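PDB 4GRX: aminotransferase from Paracoccus denitrificans, which probably transfers amino groups between amines or omega-amino acids and keto acids or aldehydes, using pyridoxal phosphate as a class III aminotransferase. Local coordinates for residues L112-N120 and W281-A292; R385-A395 and Q431-L441. All coordinates share one frame; numbering follows the deposited sequence.

Interaction 1 of 2, residues L112-N120 and W281-A292. With NA (sodium ion), chain E.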
# COMPACT_ATOMS: atom_id res chain seq x y z
N LEU A 112 0.11 3.29 -20.54
CA LEU A 112 1.17 3.89 -19.73
C LEU A 112 2.56 3.92 -20.38
O LEU A 112 3.25 4.94 -20.30
CB LEU A 112 1.26 3.22 -18.35
CG LEU A 112 0.33 3.75 -17.26
CD1 LEU A 112 0.45 2.89 -16.00
CD2 LEU A 112 0.60 5.22 -16.94
N VAL A 113 2.98 2.83 -21.01
CA VAL A 113 4.27 2.81 -21.69
C VAL A 113 4.23 3.85 -22.80
O VAL A 113 5.20 4.58 -23.02
CB VAL A 113 4.64 1.40 -22.22
CG1 VAL A 113 5.68 1.47 -23.34
CG2 VAL A 113 5.14 0.54 -21.07
N GLU A 114 3.08 3.95 -23.44
CA GLU A 114 2.91 4.90 -24.53
C GLU A 114 3.09 6.38 -24.08
O GLU A 114 3.95 7.09 -24.64
CB GLU A 114 1.57 4.67 -25.20
CG GLU A 114 1.42 5.45 -26.47
CD GLU A 114 0.01 5.93 -26.68
OE1 GLU A 114 -0.16 6.82 -27.55
OE2 GLU A 114 -0.92 5.44 -25.99
N VAL A 115 2.32 6.81 -23.08
CA VAL A 115 2.41 8.19 -22.55
C VAL A 115 3.74 8.46 -21.83
O VAL A 115 4.09 9.62 -21.58
CB VAL A 115 1.24 8.55 -21.59
CG1 VAL A 115 -0.10 8.41 -22.29
CG2 VAL A 115 1.27 7.70 -20.33
N SER A 116 4.45 7.40 -21.49
CA SER A 116 5.74 7.50 -20.83
C SER A 116 6.72 8.01 -21.86
O SER A 116 6.47 7.87 -23.06
CB SER A 116 6.18 6.14 -20.28
OG SER A 116 7.09 5.47 -21.14
N PRO A 117 7.84 8.60 -21.42
CA PRO A 117 8.88 9.00 -22.37
C PRO A 117 9.66 7.83 -23.00
O PRO A 117 10.38 8.05 -23.97
CB PRO A 117 9.82 9.85 -21.51
CG PRO A 117 9.56 9.43 -20.09
CD PRO A 117 8.11 9.09 -20.06
N PHE A 118 9.51 6.62 -22.47
CA PHE A 118 10.27 5.46 -22.97
C PHE A 118 9.69 4.89 -24.27
O PHE A 118 8.46 4.92 -24.46
CB PHE A 118 10.32 4.35 -21.91
CG PHE A 118 10.67 4.83 -20.52
CD1 PHE A 118 11.84 5.54 -20.27
CD2 PHE A 118 9.83 4.53 -19.45
CE1 PHE A 118 12.17 5.96 -19.00
CE2 PHE A 118 10.16 4.95 -18.17
CZ PHE A 118 11.33 5.67 -17.94
N ASP A 119 10.54 4.35 -25.14
CA ASP A 119 10.03 3.71 -26.38
C ASP A 119 9.29 2.40 -26.15
O ASP A 119 8.32 2.10 -26.84
CB ASP A 119 11.13 3.53 -27.44
CG ASP A 119 11.33 4.77 -28.28
OD1 ASP A 119 10.86 5.86 -27.87
OD2 ASP A 119 11.96 4.67 -29.36
N ASN A 120 9.77 1.61 -25.20
CA ASN A 120 9.09 0.40 -24.75
C ASN A 120 9.42 0.21 -23.27
O ASN A 120 10.27 0.93 -22.74
CB ASN A 120 9.51 -0.82 -25.57
CG ASN A 120 10.99 -1.10 -25.45
OD1 ASN A 120 11.45 -1.63 -24.44
ND2 ASN A 120 11.74 -0.74 -26.48
N TRP A 281 5.21 14.84 -17.71
CA TRP A 281 6.15 14.36 -16.72
C TRP A 281 7.05 15.47 -16.34
O TRP A 281 7.39 16.31 -17.16
CB TRP A 281 6.99 13.21 -17.27
CG TRP A 281 6.16 12.07 -17.78
CD1 TRP A 281 5.94 11.70 -19.10
CD2 TRP A 281 5.40 11.10 -16.98
NE1 TRP A 281 5.12 10.60 -19.17
CE2 TRP A 281 4.75 10.19 -17.94
CE3 TRP A 281 5.18 10.91 -15.62
CZ2 TRP A 281 3.94 9.15 -17.53
CZ3 TRP A 281 4.36 9.85 -15.22
CH2 TRP A 281 3.76 8.99 -16.15
N GLY A 282 7.46 15.45 -15.07
CA GLY A 282 8.48 16.37 -14.57
C GLY A 282 9.80 16.25 -15.31
O GLY A 282 10.48 17.26 -15.54
N CYS A 283 10.17 15.03 -15.68
CA CYS A 283 11.40 14.81 -16.44
C CYS A 283 11.33 15.33 -17.89
O CYS A 283 12.35 15.63 -18.50
CB CYS A 283 11.83 13.34 -16.38
SG CYS A 283 10.60 12.16 -17.00
N LEU A 284 10.13 15.47 -18.44
CA LEU A 284 9.97 16.24 -19.66
C LEU A 284 10.29 17.71 -19.39
O LEU A 284 11.10 18.29 -20.09
CB LEU A 284 8.58 16.07 -20.29
CG LEU A 284 8.23 14.67 -20.81
CD1 LEU A 284 6.77 14.56 -21.24
CD2 LEU A 284 9.16 14.20 -21.92
N THR A 285 9.69 18.28 -18.34
CA THR A 285 9.82 19.71 -18.03
C THR A 285 11.27 20.12 -17.78
O THR A 285 11.70 21.20 -18.19
CB THR A 285 8.95 20.13 -16.82
OG1 THR A 285 7.57 19.86 -17.12
CG2 THR A 285 9.10 21.62 -16.49
N TYR A 286 12.02 19.25 -17.12
CA TYR A 286 13.41 19.50 -16.77
C TYR A 286 14.37 18.76 -17.67
O TYR A 286 15.58 18.74 -17.41
CB TYR A 286 13.64 19.22 -15.28
CG TYR A 286 12.95 20.26 -14.43
CD1 TYR A 286 13.53 21.52 -14.23
CD2 TYR A 286 11.70 20.02 -13.87
CE1 TYR A 286 12.89 22.50 -13.49
CE2 TYR A 286 11.06 20.99 -13.12
CZ TYR A 286 11.66 22.23 -12.94
OH TYR A 286 11.01 23.19 -12.20
N ASP A 287 13.84 18.13 -18.72
CA ASP A 287 14.63 17.61 -19.85
C ASP A 287 15.72 16.59 -19.48
O ASP A 287 16.90 16.79 -19.78
CB ASP A 287 15.24 18.79 -20.64
CG ASP A 287 15.52 18.45 -22.11
OD1 ASP A 287 14.59 17.98 -22.82
OD2 ASP A 287 16.66 18.69 -22.58
N PHE A 288 15.34 15.51 -18.80
CA PHE A 288 16.24 14.37 -18.56
C PHE A 288 15.51 13.06 -18.80
O PHE A 288 14.29 13.01 -18.70
CB PHE A 288 16.88 14.41 -17.15
CG PHE A 288 15.91 14.15 -16.02
CD1 PHE A 288 15.29 15.21 -15.37
CD2 PHE A 288 15.63 12.85 -15.61
CE1 PHE A 288 14.41 14.97 -14.33
CE2 PHE A 288 14.74 12.62 -14.58
CZ PHE A 288 14.14 13.68 -13.94
N MET A 289 16.28 12.00 -19.12
CA MET A 289 15.75 10.65 -19.31
C MET A 289 16.06 9.74 -18.10
O MET A 289 17.22 9.44 -17.84
CB MET A 289 16.31 10.02 -20.60
CG MET A 289 15.65 8.70 -21.00
SD MET A 289 13.87 8.84 -21.35
CE MET A 289 13.86 9.50 -23.01
N PRO A 290 15.02 9.31 -17.36
CA PRO A 290 15.26 8.42 -16.23
C PRO A 290 15.32 7.00 -16.72
O PRO A 290 14.96 6.73 -17.86
CB PRO A 290 14.02 8.62 -15.36
CG PRO A 290 12.94 8.91 -16.35
CD PRO A 290 13.59 9.68 -17.48
N ASP A 291 15.81 6.10 -15.87
CA ASP A 291 15.82 4.70 -16.16
C ASP A 291 14.48 4.06 -15.78
O ASP A 291 14.15 2.99 -16.28
CB ASP A 291 16.96 4.04 -15.39
CG ASP A 291 18.32 4.60 -15.76
OD1 ASP A 291 18.63 4.62 -16.97
OD2 ASP A 291 19.09 5.00 -14.84
N ALA A 292 13.73 4.71 -14.90
CA ALA A 292 12.39 4.25 -14.53
C ALA A 292 11.54 5.40 -13.97
O ALA A 292 12.07 6.47 -13.65
CB ALA A 292 12.46 3.11 -13.53
NA NA E . 6.46 5.93 -24.64
O HOH W 1 6.74 7.81 -25.79

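Interaction 2 of 2, residues R385-A395 and Q431-L441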
# COMPACT_ATOMS: atom_id res chain seq x y z
N ARG A 385 8.02 30.46 -5.22
CA ARG A 385 8.67 29.46 -6.07
C ARG A 385 7.67 28.41 -6.54
O ARG A 385 6.62 28.20 -5.92
CB ARG A 385 9.82 28.77 -5.33
CG ARG A 385 9.41 28.14 -4.01
CD ARG A 385 10.48 27.28 -3.36
NE ARG A 385 9.86 26.56 -2.25
CZ ARG A 385 9.89 26.94 -0.98
NH1 ARG A 385 10.56 28.02 -0.59
NH2 ARG A 385 9.24 26.23 -0.07
N GLY A 386 8.02 27.76 -7.64
CA GLY A 386 7.22 26.68 -8.17
C GLY A 386 7.13 26.76 -9.68
O GLY A 386 7.96 27.40 -10.33
N ILE A 387 6.09 26.14 -10.22
CA ILE A 387 5.92 26.02 -11.66
C ILE A 387 4.52 25.45 -11.94
O ILE A 387 3.94 24.77 -11.08
CB ILE A 387 7.05 25.15 -12.26
CG1 ILE A 387 7.10 25.28 -13.79
CG2 ILE A 387 6.96 23.70 -11.76
CD1 ILE A 387 8.42 24.83 -14.40
N GLY A 388 3.98 25.73 -13.13
CA GLY A 388 2.67 25.22 -13.52
C GLY A 388 1.63 25.46 -12.44
O GLY A 388 1.41 26.60 -12.05
N PHE A 389 1.01 24.40 -11.95
CA PHE A 389 0.04 24.52 -10.86
C PHE A 389 0.55 23.94 -9.55
O PHE A 389 -0.18 23.26 -8.82
CB PHE A 389 -1.28 23.84 -11.25
CG PHE A 389 -2.29 24.75 -11.86
CD1 PHE A 389 -1.90 25.85 -12.63
CD2 PHE A 389 -3.65 24.51 -11.68
CE1 PHE A 389 -2.85 26.69 -13.20
CE2 PHE A 389 -4.60 25.33 -12.26
CZ PHE A 389 -4.20 26.43 -13.02
N MET A 390 1.83 24.20 -9.24
CA MET A 390 2.38 23.85 -7.94
C MET A 390 3.31 24.95 -7.45
O MET A 390 4.27 25.33 -8.13
CB MET A 390 3.03 22.47 -7.96
CG MET A 390 4.27 22.33 -8.82
SD MET A 390 4.85 20.63 -8.91
CE MET A 390 5.25 20.22 -7.21
N TRP A 391 2.99 25.50 -6.28
CA TRP A 391 3.62 26.75 -5.82
C TRP A 391 3.72 26.82 -4.33
O TRP A 391 2.94 26.16 -3.60
CB TRP A 391 2.82 27.94 -6.31
CG TRP A 391 2.80 28.07 -7.82
CD1 TRP A 391 1.85 27.57 -8.69
CD2 TRP A 391 3.81 28.73 -8.68
NE1 TRP A 391 2.18 27.85 -9.99
CE2 TRP A 391 3.34 28.55 -10.05
CE3 TRP A 391 4.99 29.42 -8.45
CZ2 TRP A 391 4.05 29.05 -11.14
CZ3 TRP A 391 5.70 29.92 -9.55
CH2 TRP A 391 5.24 29.74 -10.86
N ALA A 392 4.69 27.61 -3.85
CA ALA A 392 4.84 27.87 -2.42
C ALA A 392 5.39 29.25 -2.09
O ALA A 392 6.23 29.81 -2.81
CB ALA A 392 5.67 26.79 -1.76
N LEU A 393 4.88 29.80 -0.98
CA LEU A 393 5.40 30.99 -0.35
C LEU A 393 6.16 30.61 0.93
O LEU A 393 5.67 29.81 1.73
CB LEU A 393 4.25 31.92 -0.02
CG LEU A 393 3.46 32.44 -1.23
CD1 LEU A 393 1.98 32.61 -0.90
CD2 LEU A 393 4.08 33.73 -1.76
N GLU A 394 7.35 31.15 1.13
CA GLU A 394 8.11 30.86 2.35
C GLU A 394 7.96 31.97 3.40
O GLU A 394 8.34 33.10 3.15
CB GLU A 394 9.57 30.69 2.01
CG GLU A 394 10.39 30.33 3.22
CD GLU A 394 10.52 28.83 3.45
OE1 GLU A 394 10.11 28.03 2.57
OE2 GLU A 394 11.04 28.46 4.52
N ALA A 395 7.42 31.64 4.56
CA ALA A 395 7.25 32.63 5.62
C ALA A 395 8.54 32.82 6.42
O ALA A 395 9.19 31.85 6.82
CB ALA A 395 6.11 32.26 6.55
N GLN A 431 7.17 26.00 7.21
CA GLN A 431 6.82 27.39 6.95
C GLN A 431 6.67 27.70 5.45
O GLN A 431 6.76 28.85 5.02
CB GLN A 431 7.77 28.34 7.69
CG GLN A 431 7.71 28.14 9.20
CD GLN A 431 8.45 29.19 10.00
OE1 GLN A 431 8.65 30.33 9.56
NE2 GLN A 431 8.85 28.82 11.22
N SER A 432 6.41 26.64 4.68
CA SER A 432 6.16 26.72 3.24
C SER A 432 4.66 26.65 2.97
O SER A 432 4.07 25.57 3.09
CB SER A 432 6.85 25.55 2.51
OG SER A 432 8.26 25.61 2.65
N ILE A 433 4.06 27.79 2.64
CA ILE A 433 2.64 27.85 2.27
C ILE A 433 2.45 27.32 0.85
O ILE A 433 2.86 27.96 -0.13
CB ILE A 433 2.12 29.29 2.35
CG1 ILE A 433 2.49 29.89 3.71
CG2 ILE A 433 0.62 29.34 2.08
CD1 ILE A 433 2.95 31.33 3.62
N VAL A 434 1.82 26.16 0.74
CA VAL A 434 1.73 25.43 -0.51
C VAL A 434 0.37 25.62 -1.17
O VAL A 434 -0.67 25.64 -0.51
CB VAL A 434 2.01 23.93 -0.29
CG1 VAL A 434 1.74 23.12 -1.53
CG2 VAL A 434 3.45 23.74 0.15
N LEU A 435 0.39 25.76 -2.48
CA LEU A 435 -0.82 25.87 -3.26
C LEU A 435 -0.69 24.90 -4.42
O LEU A 435 0.27 24.97 -5.22
CB LEU A 435 -0.98 27.30 -3.76
CG LEU A 435 -1.30 28.41 -2.75
CD1 LEU A 435 -1.37 29.75 -3.46
CD2 LEU A 435 -2.61 28.13 -1.99
N CYS A 436 -1.63 23.97 -4.49
CA CYS A 436 -1.66 22.97 -5.57
C CYS A 436 -3.10 22.59 -5.93
O CYS A 436 -3.51 21.43 -5.75
CB CYS A 436 -0.82 21.73 -5.20
SG CYS A 436 -1.32 20.84 -3.71
N PRO A 437 -3.86 23.57 -6.46
CA PRO A 437 -5.29 23.41 -6.72
C PRO A 437 -5.58 22.41 -7.86
O PRO A 437 -4.68 22.09 -8.64
CB PRO A 437 -5.74 24.82 -7.14
CG PRO A 437 -4.50 25.64 -7.32
CD PRO A 437 -3.31 24.77 -7.11
N PRO A 438 -6.84 21.92 -7.97
CA PRO A 438 -7.13 21.07 -9.13
C PRO A 438 -6.88 21.80 -10.46
O PRO A 438 -6.91 23.03 -10.55
CB PRO A 438 -8.63 20.77 -8.98
CG PRO A 438 -8.95 21.05 -7.56
CD PRO A 438 -8.04 22.16 -7.14
N PHE A 439 -6.65 21.01 -11.50
CA PHE A 439 -6.47 21.54 -12.85
C PHE A 439 -7.73 22.22 -13.40
O PHE A 439 -7.64 23.16 -14.17
CB PHE A 439 -5.99 20.43 -13.80
CG PHE A 439 -4.68 19.77 -13.40
CD1 PHE A 439 -4.28 18.59 -14.02
CD2 PHE A 439 -3.84 20.32 -12.41
CE1 PHE A 439 -3.07 17.98 -13.67
CE2 PHE A 439 -2.64 19.71 -12.06
CZ PHE A 439 -2.26 18.54 -12.69
N ILE A 440 -8.91 21.77 -12.98
CA ILE A 440 -10.19 22.35 -13.43
C ILE A 440 -10.47 23.78 -12.94
O ILE A 440 -11.58 24.32 -13.12
CB ILE A 440 -11.40 21.45 -13.05
CG1 ILE A 440 -11.52 21.33 -11.53
CG2 ILE A 440 -11.26 20.07 -13.69
CD1 ILE A 440 -12.95 21.13 -11.05
N LEU A 441 -9.46 24.40 -12.34
CA LEU A 441 -9.58 25.70 -11.68
C LEU A 441 -9.75 26.86 -12.67
O LEU A 441 -8.93 27.01 -13.59
CB LEU A 441 -8.36 25.97 -10.80
CG LEU A 441 -8.53 27.13 -9.81
CD1 LEU A 441 -9.22 26.64 -8.54
CD2 LEU A 441 -7.17 27.75 -9.49
O HOH W 2 9.98 25.84 4.89

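Interaction 1 of 2, residues L112-N120 and W281-A292
W281 lays one face of its indole against P117, whose CD sits 3.5 Å from the ring atom NE1. At the edge of the same ring, near its plane, lies the carbonyl of V115. W281 NE1 donates to V115 O at 2.8 Å, and the bond is nearly straight (169°). NE1 meets the carbonyl tilted 35° from the carbonyl plane. V115 CG2 adds an apolar touch to the benzo side of the indole. The ring of F118 is met at its edge by the backbone oxygen of P290, 3.1 Å from CE1. M289 SD approaches F118 obliquely, 5.1 Å from the ring centroid, a Met-aromatic contact. The methionine chain bends at chi2 (62°) and chi3, bringing SD beside P117 CB and F118 CD1 and CE near P117 O. P117 also packs on C283 and L284.

V115 ends helix 103-115. S116 OG accepts from F118 N, an ST turn, and bonds to V113 O at 2.8 Å. The helix end and the turn after it present four backbone oxygens to a sodium ion: V113 O and E114 O from the helix, S116 O and F118 O (2.2 Å) from the turn. A water is the fifth ligand. On the other segment, a Schellman motif with D287 at positive phi closes helix 282-285. Behind the contact, I293 of strand 292-295 touches P117, F118 and W281. V115 O thus goes to the indole, while its neighbours E114 O and S116 O bind the sodium ion; the cation's charge probably offsets the negative end of the helix dipole.

Interaction 2 of 2, residues R385-A395 and Q431-L441
Strands 390-395 and 432-435 run antiparallel, with 160° between their directions and axes 4.4 Å apart at closest approach. W391 with L435 and L393 with I433 are hydrogen-bonded pairs. Each pair has both bonds, as with I433 N to L393 O at 2.7 Å. A392 with V434 and E394 with S432 are the non-hydrogen-bonded pairs between and beyond them. A395 N to Q431 O, 2.9 Å, carries the ladder past the last pair. A type II' turn from I387 to M390 joins strand 390-395 to strand 381-387. The result is a three-stranded antiparallel sheet in which 390-395 is the middle strand, part of the small C-terminal domain of the class III aminotransferase fold.

On the face of L393 and I433, I433 CD1 lies 3.9 Å from L393 CB, and L453 of helix 443-463 covers both. On the opposite face, R385 reaches out with an extended chain and meets E394 OE1 at 3.2 Å from NH1, a salt bridge in the guanidinium plane. Its NE binds V243 O. R385 NH2 gives a weak bond to S432 OG, 3.0 Å. R198 pairs with the other carboxylate oxygen, E394 OE2, and a water links that oxygen to S432 OG. Past the strands, P438 O lies at the edge of the F389 ring, and L441 CB is 4.1 Å from F389 CE2. R276 binds both F389 O and P437 O.

In the fold
Interaction 1 and interaction 2 lie in different parts of the subunit, with centres 23 Å apart. Interaction 1 runs into strand 292-295 of the large seven-stranded mixed sheet, and interaction 2 belongs to the separate three-stranded antiparallel sheet. They still touch: I387 CD1 packs against Y286 OH at 3.8 Å and against T285 CG2 at 3.9 Å. The turn of one sheet therefore rests on the helix 282-285 region of the other contact. In interaction 2 the side chain of V434 is about 9 Å from bound delta-amino valeric acid, too far to touch it. The ligand's pocket includes K297, the lysine that carries pyridoxal phosphate. Interaction 1 holds the sodium ion instead.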